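Local coordinates for glutathione-dependent peroxiredoxin (PDB 3UMA), which probably reduces hydrogen peroxide and organic hydroperoxides to water and alcohols at the expense of glutathione, as a thiol-specific peroxidase of the Prx5 subfamily, at residues A[60-64]-A[76-80]; A[83-87]-A[177-181]; A[95-101]-A[119-125]. One frame throughout, in Å; residues are numbered along the deposited sequence.

Interaction 1 (A[60-64]-A[76-80])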
loop_
_atom_site.group_PDB
_atom_site.type_symbol
_atom_site.label_atom_id
_atom_site.label_comp_id
_atom_site.label_asym_id
_atom_site.label_seq_id
_atom_site.Cartn_x
_atom_site.Cartn_y
_atom_site.Cartn_z
ATOM N N VAL A 60 -5.095 -5.856 -4.771
ATOM C CA VAL A 60 -4.999 -5.642 -3.332
ATOM C C VAL A 60 -3.904 -4.608 -3.092
ATOM O O VAL A 60 -2.757 -4.845 -3.450
ATOM C CB VAL A 60 -4.673 -6.942 -2.581
ATOM C CG1 VAL A 60 -4.202 -6.639 -1.138
ATOM C CG2 VAL A 60 -5.896 -7.835 -2.556
ATOM N N LEU A 61 -4.283 -3.445 -2.560
ATOM C CA LEU A 61 -3.322 -2.412 -2.203
ATOM C C LEU A 61 -3.250 -2.287 -0.693
ATOM O O LEU A 61 -4.277 -2.089 -0.044
ATOM C CB LEU A 61 -3.723 -1.045 -2.786
ATOM C CG LEU A 61 -2.827 0.159 -2.422
ATOM C CD1 LEU A 61 -1.413 0.024 -3.004
ATOM C CD2 LEU A 61 -3.440 1.469 -2.856
ATOM N N PHE A 62 -2.052 -2.386 -0.127
ATOM C CA PHE A 62 -1.911 -1.977 1.269
ATOM C C PHE A 62 -0.870 -0.883 1.455
ATOM O O PHE A 62 0.148 -0.874 0.773
ATOM C CB PHE A 62 -1.706 -3.166 2.229
ATOM C CG PHE A 62 -0.432 -3.937 2.011
ATOM C CD1 PHE A 62 -0.284 -4.795 0.920
ATOM C CD2 PHE A 62 0.600 -3.858 2.937
ATOM C CE1 PHE A 62 0.881 -5.519 0.739
ATOM C CE2 PHE A 62 1.777 -4.600 2.773
ATOM C CZ PHE A 62 1.924 -5.429 1.678
ATOM N N ALA A 63 -1.149 0.037 2.377
ATOM C CA ALA A 63 -0.232 1.130 2.678
ATOM C C ALA A 63 0.400 0.968 4.059
ATOM O O ALA A 63 -0.255 0.528 5.005
ATOM C CB ALA A 63 -0.926 2.449 2.584
ATOM N N VAL A 64 1.668 1.359 4.167
ATOM C CA VAL A 64 2.401 1.278 5.439
ATOM C C VAL A 64 2.971 2.664 5.803
ATOM O O VAL A 64 3.332 3.445 4.909
ATOM C CB VAL A 64 3.542 0.211 5.381
ATOM C CG1 VAL A 64 2.995 -1.197 5.084
ATOM C CG2 VAL A 64 4.594 0.575 4.314
ATOM N N HIS A 76 3.064 -6.430 8.986
ATOM C CA HIS A 76 2.126 -6.082 7.916
ATOM C C HIS A 76 2.579 -6.695 6.570
ATOM O O HIS A 76 1.864 -7.500 5.979
ATOM C CB HIS A 76 1.950 -4.557 7.870
ATOM C CG HIS A 76 0.731 -4.075 7.133
ATOM N ND1 HIS A 76 -0.350 -4.878 6.836
ATOM C CD2 HIS A 76 0.415 -2.842 6.670
ATOM C CE1 HIS A 76 -1.271 -4.168 6.208
ATOM N NE2 HIS A 76 -0.836 -2.923 6.104
ATOM N N LEU A 77 3.790 -6.368 6.132
ATOM C CA LEU A 77 4.314 -6.882 4.867
ATOM C C LEU A 77 4.526 -8.397 4.833
ATOM O O LEU A 77 4.091 -9.049 3.881
ATOM C CB LEU A 77 5.614 -6.159 4.483
ATOM C CG LEU A 77 6.376 -6.693 3.262
ATOM C CD1 LEU A 77 5.546 -6.472 1.995
ATOM C CD2 LEU A 77 7.759 -6.041 3.146
ATOM N N PRO A 78 5.209 -8.969 5.855
ATOM C CA PRO A 78 5.377 -10.430 5.825
ATOM C C PRO A 78 4.059 -11.168 5.691
ATOM O O PRO A 78 4.025 -12.206 5.045
ATOM C CB PRO A 78 6.029 -10.749 7.177
ATOM C CG PRO A 78 6.747 -9.509 7.533
ATOM C CD PRO A 78 5.890 -8.368 7.017
ATOM N N GLY A 79 2.984 -10.630 6.264
ATOM C CA GLY A 79 1.656 -11.239 6.142
ATOM C C GLY A 79 1.210 -11.351 4.689
ATOM O O GLY A 79 0.709 -12.395 4.265
ATOM N N TYR A 80 1.365 -10.269 3.926
ATOM C CA TYR A 80 1.067 -10.321 2.494
ATOM C C TYR A 80 2.023 -11.206 1.707
ATOM O O TYR A 80 1.587 -11.872 0.772
ATOM C CB TYR A 80 0.941 -8.927 1.873
ATOM C CG TYR A 80 -0.358 -8.275 2.277
ATOM C CD1 TYR A 80 -1.524 -8.502 1.551
ATOM C CD2 TYR A 80 -0.438 -7.486 3.420
ATOM C CE1 TYR A 80 -2.721 -7.944 1.936
ATOM C CE2 TYR A 80 -1.615 -6.927 3.807
ATOM C CZ TYR A 80 -2.765 -7.153 3.064
ATOM O OH TYR A 80 -3.962 -6.592 3.458
#
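Phe62 lies flat against Tyr80 and turns an edge to His76, an aromatic cluster that seats helix 70-82 on strand 58-64 of the thioredoxin-like peroxiredoxin fold. The tight part is the offset stack of Phe62 and Tyr80: the planes differ by only 12°, the centroids are 3.9 Å apart, and Phe62 CE1 comes to 3.4 Å from Tyr80 CG. The Phe62 side chain leaves the strand toward the helix, and a chi1 of 64°, with CG between the backbone N and the carbonyl carbon, lays the ring against Tyr80. Against His76 the packing is T-shaped, the planes at 63°, with Phe62 CD2 over the imidazole face near its rim. Leu77 CD1 sits at the edge of the phenyl ring, in its plane.

Contact thins on the outer side of the helix, where Pro78 points away from the strand and, like Gly79, is partly exposed and does not touch it. Tyr80 OH, at the buried end, is hydrogen-bonded to Ser175 O. Val64 borders the predicted peroxidatic residue Cys72, their side chains about 4 Å apart, and on the helix side its CG1 meets His76 CD2 at 3.4 Å.

Interaction 2 (A[83-87]-A[177-181])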
loop_
_atom_site.group_PDB
_atom_site.type_symbol
_atom_site.label_atom_id
_atom_site.label_comp_id
_atom_site.label_asym_id
_atom_site.label_seq_id
_atom_site.Cartn_x
_atom_site.Cartn_y
_atom_site.Cartn_z
ATOM N N ASN A 83 0.957 -14.787 2.541
ATOM C CA ASN A 83 -0.359 -15.108 1.958
ATOM C C ASN A 83 -0.530 -14.784 0.440
ATOM O O ASN A 83 -1.643 -14.863 -0.087
ATOM C CB ASN A 83 -1.480 -14.452 2.787
ATOM C CG ASN A 83 -1.666 -15.108 4.171
ATOM O OD1 ASN A 83 -2.177 -16.225 4.274
ATOM N ND2 ASN A 83 -1.274 -14.398 5.236
ATOM N N ARG A 84 0.559 -14.421 -0.242
ATOM C CA ARG A 84 0.511 -13.980 -1.649
ATOM C C ARG A 84 -0.200 -14.945 -2.611
ATOM O O ARG A 84 -1.134 -14.545 -3.324
ATOM C CB ARG A 84 1.913 -13.688 -2.194
ATOM C CG ARG A 84 1.890 -13.160 -3.645
ATOM C CD ARG A 84 3.274 -13.051 -4.254
ATOM N NE ARG A 84 3.655 -14.271 -4.948
ATOM C CZ ARG A 84 3.918 -14.350 -6.251
ATOM N NH1 ARG A 84 3.871 -13.269 -7.022
ATOM N NH2 ARG A 84 4.254 -15.521 -6.778
ATOM N N ASP A 85 0.259 -16.197 -2.639
ATOM C CA ASP A 85 -0.302 -17.219 -3.532
ATOM C C ASP A 85 -1.786 -17.453 -3.267
ATOM O O ASP A 85 -2.593 -17.455 -4.199
ATOM C CB ASP A 85 0.502 -18.522 -3.437
ATOM C CG ASP A 85 1.929 -18.366 -3.965
ATOM O OD1 ASP A 85 2.142 -17.525 -4.864
ATOM O OD2 ASP A 85 2.846 -19.076 -3.479
ATOM N N ALA A 86 -2.151 -17.594 -1.995
ATOM C CA ALA A 86 -3.557 -17.759 -1.612
ATOM C C ALA A 86 -4.402 -16.570 -2.033
ATOM O O ALA A 86 -5.560 -16.741 -2.397
ATOM C CB ALA A 86 -3.702 -18.008 -0.109
ATOM N N ILE A 87 -3.825 -15.369 -1.979
ATOM C CA ILE A 87 -4.543 -14.164 -2.401
ATOM C C ILE A 87 -4.734 -14.147 -3.918
ATOM O O ILE A 87 -5.844 -13.956 -4.394
ATOM C CB ILE A 87 -3.869 -12.842 -1.892
ATOM C CG1 ILE A 87 -4.091 -12.665 -0.377
ATOM C CG2 ILE A 87 -4.411 -11.628 -2.648
ATOM C CD1 ILE A 87 -3.200 -11.572 0.285
ATOM N N ALA A 177 -3.100 -9.253 5.884
ATOM C CA ALA A 177 -3.345 -10.214 4.802
ATOM C C ALA A 177 -4.408 -11.240 5.171
ATOM O O ALA A 177 -5.275 -11.576 4.353
ATOM C CB ALA A 177 -2.072 -10.920 4.412
ATOM N N ALA A 178 -4.340 -11.749 6.393
ATOM C CA ALA A 178 -5.305 -12.741 6.849
ATOM C C ALA A 178 -6.725 -12.199 6.752
ATOM O O ALA A 178 -7.597 -12.859 6.195
ATOM C CB ALA A 178 -4.965 -13.213 8.260
ATOM N N ALA A 179 -6.946 -10.977 7.230
ATOM C CA ALA A 179 -8.258 -10.326 7.084
ATOM C C ALA A 179 -8.684 -10.095 5.620
ATOM O O ALA A 179 -9.867 -10.253 5.266
ATOM C CB ALA A 179 -8.313 -9.011 7.874
HETATM N N MSE A 180 -7.730 -9.729 4.770
HETATM C CA MSE A 180 -8.031 -9.551 3.346
HETATM C C MSE A 180 -8.537 -10.863 2.725
HETATM O O MSE A 180 -9.567 -10.862 2.043
HETATM C CB MSE A 180 -6.812 -9.012 2.577
HETATM C CG MSE A 180 -7.059 -8.789 1.076
HETATM SE SE MSE A 180 -8.559 -7.588 0.731
HETATM C CE MSE A 180 -7.812 -5.882 1.370
ATOM N N LEU A 181 -7.816 -11.961 2.957
ATOM C CA LEU A 181 -8.234 -13.288 2.471
ATOM C C LEU A 181 -9.684 -13.640 2.808
ATOM O O LEU A 181 -10.378 -14.240 1.993
ATOM C CB LEU A 181 -7.327 -14.400 2.999
ATOM C CG LEU A 181 -6.127 -14.833 2.169
ATOM C CD1 LEU A 181 -5.234 -15.739 3.024
ATOM C CD2 LEU A 181 -6.550 -15.547 0.876
#
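Leu181 reaches across from helix 177-183 and spreads its two methyl groups over different residues of the facing segment. CD1 goes to the carboxamide of Asn83, 3.3 Å from OD1, while CD2 lies against Ala86, 3.6 Å from its backbone O and 3.9 Å from its CB. At the branch point, Leu181 CG rests on Ile87 CG1 at 3.9 Å, the two side chains crossing at a slant.

Asn83 runs past Leu181 obliquely and also reaches the first turn of the other helix, its ND2 3.7 Å from Ala177 CB. With CG opposite the carbonyl carbon (chi1 -71°), the amide is carried toward helix 177-183; the hydrogen bond of ND2, however, goes back to Gly79 O in helix 70-82. No hydrogen bond joins the two segments, and the contact is made by van der Waals packing. Ile87 sends CD1 toward Ala177 CB, a looser approach of 4.3 Å.

The CA register agrees: Asn83 faces Ala177, and one turn later Ile87 faces Leu181, with CA atoms 6.4 and 6.2 Å apart. Tyr80 touches both Ile87 and Ala177 from the inner side. Asn83 occupies the N-cap position of helix 84-88, although its side chain makes no capping bond. The arrangement is a side-by-side helix-helix packing in which Leu181, Asn83 and Ile87 interlock beside Ala86 and Ala177, joining the short helix after helix 70-82 to the C-terminal helix of the peroxiredoxin fold, away from the predicted active-site cysteine.

Interaction 3 (A[95-101]-A[119-125])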
loop_
_atom_site.group_PDB
_atom_site.type_symbol
_atom_site.label_atom_id
_atom_site.label_comp_id
_atom_site.label_asym_id
_atom_site.label_seq_id
_atom_site.Cartn_x
_atom_site.Cartn_y
_atom_site.Cartn_z
ATOM N N ILE A 95 -0.700 -7.536 -6.327
ATOM C CA ILE A 95 -0.608 -6.997 -4.974
ATOM C C ILE A 95 0.454 -5.900 -4.937
ATOM O O ILE A 95 1.551 -6.068 -5.495
ATOM C CB ILE A 95 -0.283 -8.087 -3.932
ATOM C CG1 ILE A 95 -1.256 -9.268 -4.051
ATOM C CG2 ILE A 95 -0.311 -7.491 -2.493
ATOM C CD1 ILE A 95 -0.790 -10.527 -3.308
ATOM N N ALA A 96 0.112 -4.789 -4.282
ATOM C CA ALA A 96 1.025 -3.665 -4.129
ATOM C C ALA A 96 1.052 -3.157 -2.702
ATOM O O ALA A 96 0.023 -3.105 -2.048
ATOM C CB ALA A 96 0.632 -2.529 -5.050
ATOM N N VAL A 97 2.245 -2.791 -2.236
ATOM C CA VAL A 97 2.411 -1.987 -1.032
ATOM C C VAL A 97 2.866 -0.587 -1.444
ATOM O O VAL A 97 3.675 -0.436 -2.355
ATOM C CB VAL A 97 3.423 -2.646 -0.028
ATOM C CG1 VAL A 97 4.819 -2.831 -0.654
ATOM C CG2 VAL A 97 3.495 -1.857 1.315
ATOM N N VAL A 98 2.324 0.431 -0.791
ATOM C CA VAL A 98 2.720 1.803 -1.030
ATOM C C VAL A 98 3.187 2.412 0.288
ATOM O O VAL A 98 2.624 2.106 1.347
ATOM C CB VAL A 98 1.568 2.640 -1.657
ATOM C CG1 VAL A 98 0.349 2.684 -0.776
ATOM C CG2 VAL A 98 2.019 4.091 -2.011
ATOM N N ALA A 99 4.210 3.270 0.225
ATOM C CA ALA A 99 4.696 4.002 1.424
ATOM C C ALA A 99 5.239 5.356 1.022
ATOM O O ALA A 99 5.719 5.523 -0.109
ATOM C CB ALA A 99 5.767 3.230 2.117
ATOM N N VAL A 100 5.169 6.311 1.956
ATOM C CA VAL A 100 5.823 7.604 1.802
ATOM C C VAL A 100 7.292 7.420 2.196
ATOM O O VAL A 100 7.691 7.744 3.306
ATOM C CB VAL A 100 5.097 8.706 2.621
ATOM C CG1 VAL A 100 5.791 10.083 2.474
ATOM C CG2 VAL A 100 3.601 8.780 2.209
ATOM N N ASN A 101 8.047 6.798 1.291
ATOM C CA ASN A 101 9.504 6.620 1.350
ATOM C C ASN A 101 10.047 6.876 -0.058
ATOM O O ASN A 101 9.315 6.702 -1.048
ATOM C CB ASN A 101 9.892 5.167 1.704
ATOM C CG ASN A 101 9.820 4.861 3.219
ATOM O OD1 ASN A 101 10.643 5.339 4.010
ATOM N ND2 ASN A 101 8.843 4.063 3.609
ATOM N N ILE A 119 5.584 -8.771 -5.429
ATOM C CA ILE A 119 4.604 -7.766 -5.065
ATOM C C ILE A 119 5.171 -6.420 -5.510
ATOM O O ILE A 119 6.386 -6.247 -5.510
ATOM C CB ILE A 119 4.360 -7.874 -3.519
ATOM C CG1 ILE A 119 3.101 -8.680 -3.242
ATOM C CG2 ILE A 119 4.322 -6.537 -2.787
ATOM C CD1 ILE A 119 3.216 -9.547 -2.035
ATOM N N HIS A 120 4.324 -5.482 -5.928
ATOM C CA HIS A 120 4.822 -4.128 -6.212
ATOM C C HIS A 120 5.249 -3.399 -4.916
ATOM O O HIS A 120 4.582 -3.513 -3.878
ATOM C CB HIS A 120 3.795 -3.279 -6.943
ATOM C CG HIS A 120 3.449 -3.778 -8.312
ATOM N ND1 HIS A 120 4.055 -3.303 -9.459
ATOM C CD2 HIS A 120 2.534 -4.689 -8.720
ATOM C CE1 HIS A 120 3.535 -3.911 -10.509
ATOM N NE2 HIS A 120 2.611 -4.758 -10.088
ATOM N N PHE A 121 6.368 -2.689 -4.988
ATOM C CA PHE A 121 6.805 -1.785 -3.924
ATOM C C PHE A 121 6.771 -0.370 -4.478
ATOM O O PHE A 121 7.669 0.026 -5.229
ATOM C CB PHE A 121 8.214 -2.161 -3.425
ATOM C CG PHE A 121 8.227 -3.387 -2.535
ATOM C CD1 PHE A 121 8.437 -3.261 -1.156
ATOM C CD2 PHE A 121 8.025 -4.660 -3.077
ATOM C CE1 PHE A 121 8.457 -4.380 -0.323
ATOM C CE2 PHE A 121 8.002 -5.791 -2.256
ATOM C CZ PHE A 121 8.215 -5.641 -0.866
ATOM N N LEU A 122 5.719 0.363 -4.122
ATOM C CA LEU A 122 5.447 1.656 -4.699
ATOM C C LEU A 122 5.897 2.768 -3.766
ATOM O O LEU A 122 5.504 2.810 -2.593
ATOM C CB LEU A 122 3.942 1.811 -4.983
ATOM C CG LEU A 122 3.246 0.741 -5.833
ATOM C CD1 LEU A 122 1.753 1.044 -5.939
ATOM C CD2 LEU A 122 3.894 0.678 -7.228
ATOM N N SER A 123 6.684 3.682 -4.314
ATOM C CA SER A 123 7.156 4.840 -3.603
ATOM C C SER A 123 6.201 6.007 -3.842
ATOM O O SER A 123 5.963 6.394 -5.002
ATOM C CB SER A 123 8.584 5.172 -4.062
ATOM O OG SER A 123 8.875 6.531 -3.850
ATOM N N ASP A 124 5.611 6.514 -2.762
ATOM C CA ASP A 124 4.801 7.743 -2.765
ATOM C C ASP A 124 5.576 8.819 -1.981
ATOM O O ASP A 124 5.094 9.369 -0.963
ATOM C CB ASP A 124 3.419 7.480 -2.146
ATOM C CG ASP A 124 2.462 8.637 -2.321
ATOM O OD1 ASP A 124 2.563 9.356 -3.327
ATOM O OD2 ASP A 124 1.590 8.852 -1.446
ATOM N N TRP A 125 6.773 9.122 -2.488
ATOM C CA TRP A 125 7.815 9.828 -1.728
ATOM C C TRP A 125 7.310 11.138 -1.108
ATOM O O TRP A 125 7.615 11.441 0.042
ATOM C CB TRP A 125 9.100 10.032 -2.568
ATOM C CG TRP A 125 8.972 11.149 -3.585
ATOM C CD1 TRP A 125 8.542 11.041 -4.895
ATOM C CD2 TRP A 125 9.206 12.539 -3.353
ATOM N NE1 TRP A 125 8.510 12.287 -5.479
ATOM C CE2 TRP A 125 8.926 13.220 -4.564
ATOM C CE3 TRP A 125 9.629 13.278 -2.237
ATOM C CZ2 TRP A 125 9.051 14.607 -4.689
ATOM C CZ3 TRP A 125 9.764 14.661 -2.363
ATOM C CH2 TRP A 125 9.465 15.311 -3.583
#
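Val97 pairs with Phe121 at the middle of two parallel strands, its backbone held at both N and O by the same neighbouring strand: Val97 N gives a nearly straight bond to His120 O (2.9 Å, 173° at the hydrogen), and Val97 O receives Leu122 N at 2.8 Å. The regular alternation continues with His120 N to Ile95 O, Ala99 N to Leu122 O and Asp124 N to Ala99 O.

On one face, Val97 CG1 stands over the Phe121 ring in a CH-pi contact, 4.0 Å from its centroid and 21° off the normal. On the other, Ala96 CB touches both His120 CB and Leu122 CD1, each 3.8 Å away. At the C-terminal end of the pair, Ser123 OG, set opposite its own backbone N (chi1 156°), donates at 2.8 Å, in the carbonyl plane, to Asn101 O, which lies past the end of strand 94-99. With an alanine in place of Ser123, Asn101 O is likely to lose this donor, and the loop after Ala99 to be less firmly held.

Farther out, His120 is held by Asp94 through NE2 and by Glu39 through ND1, while Asp124 binds Thr130 OG1 and Phe129 N. Helix 103-113 connects the strands and covers the face bearing Phe121 and Ser123, completing a beta-alpha-beta crossover of the thioredoxin-like fold.

Overall arrangement
Strand 58-64 of interaction 1 and strand 94-99 of interaction 3 are neighbours in one sheet: Phe62 N lies 2.9 Å from Ala96 O, and Phe62 O 3.0 Å from Val98 N, both probable hydrogen bonds, and the contact centres are about 10 Å apart. Interaction 2 adjoins interaction 1 through Tyr80, whose CD1 is 3.7 Å from Ile87 CD1. It meets interaction 3 at the start of strand 94-99, where Ile87 CG2 packs 3.8 Å from Ile95 CD1, although their centres are about 18 Å apart. Toward the predicted catalytic Cys72, the side chain of Val64 comes within about 4 Å and that of Val97 about 7 Å, while interaction 2 lies away from it.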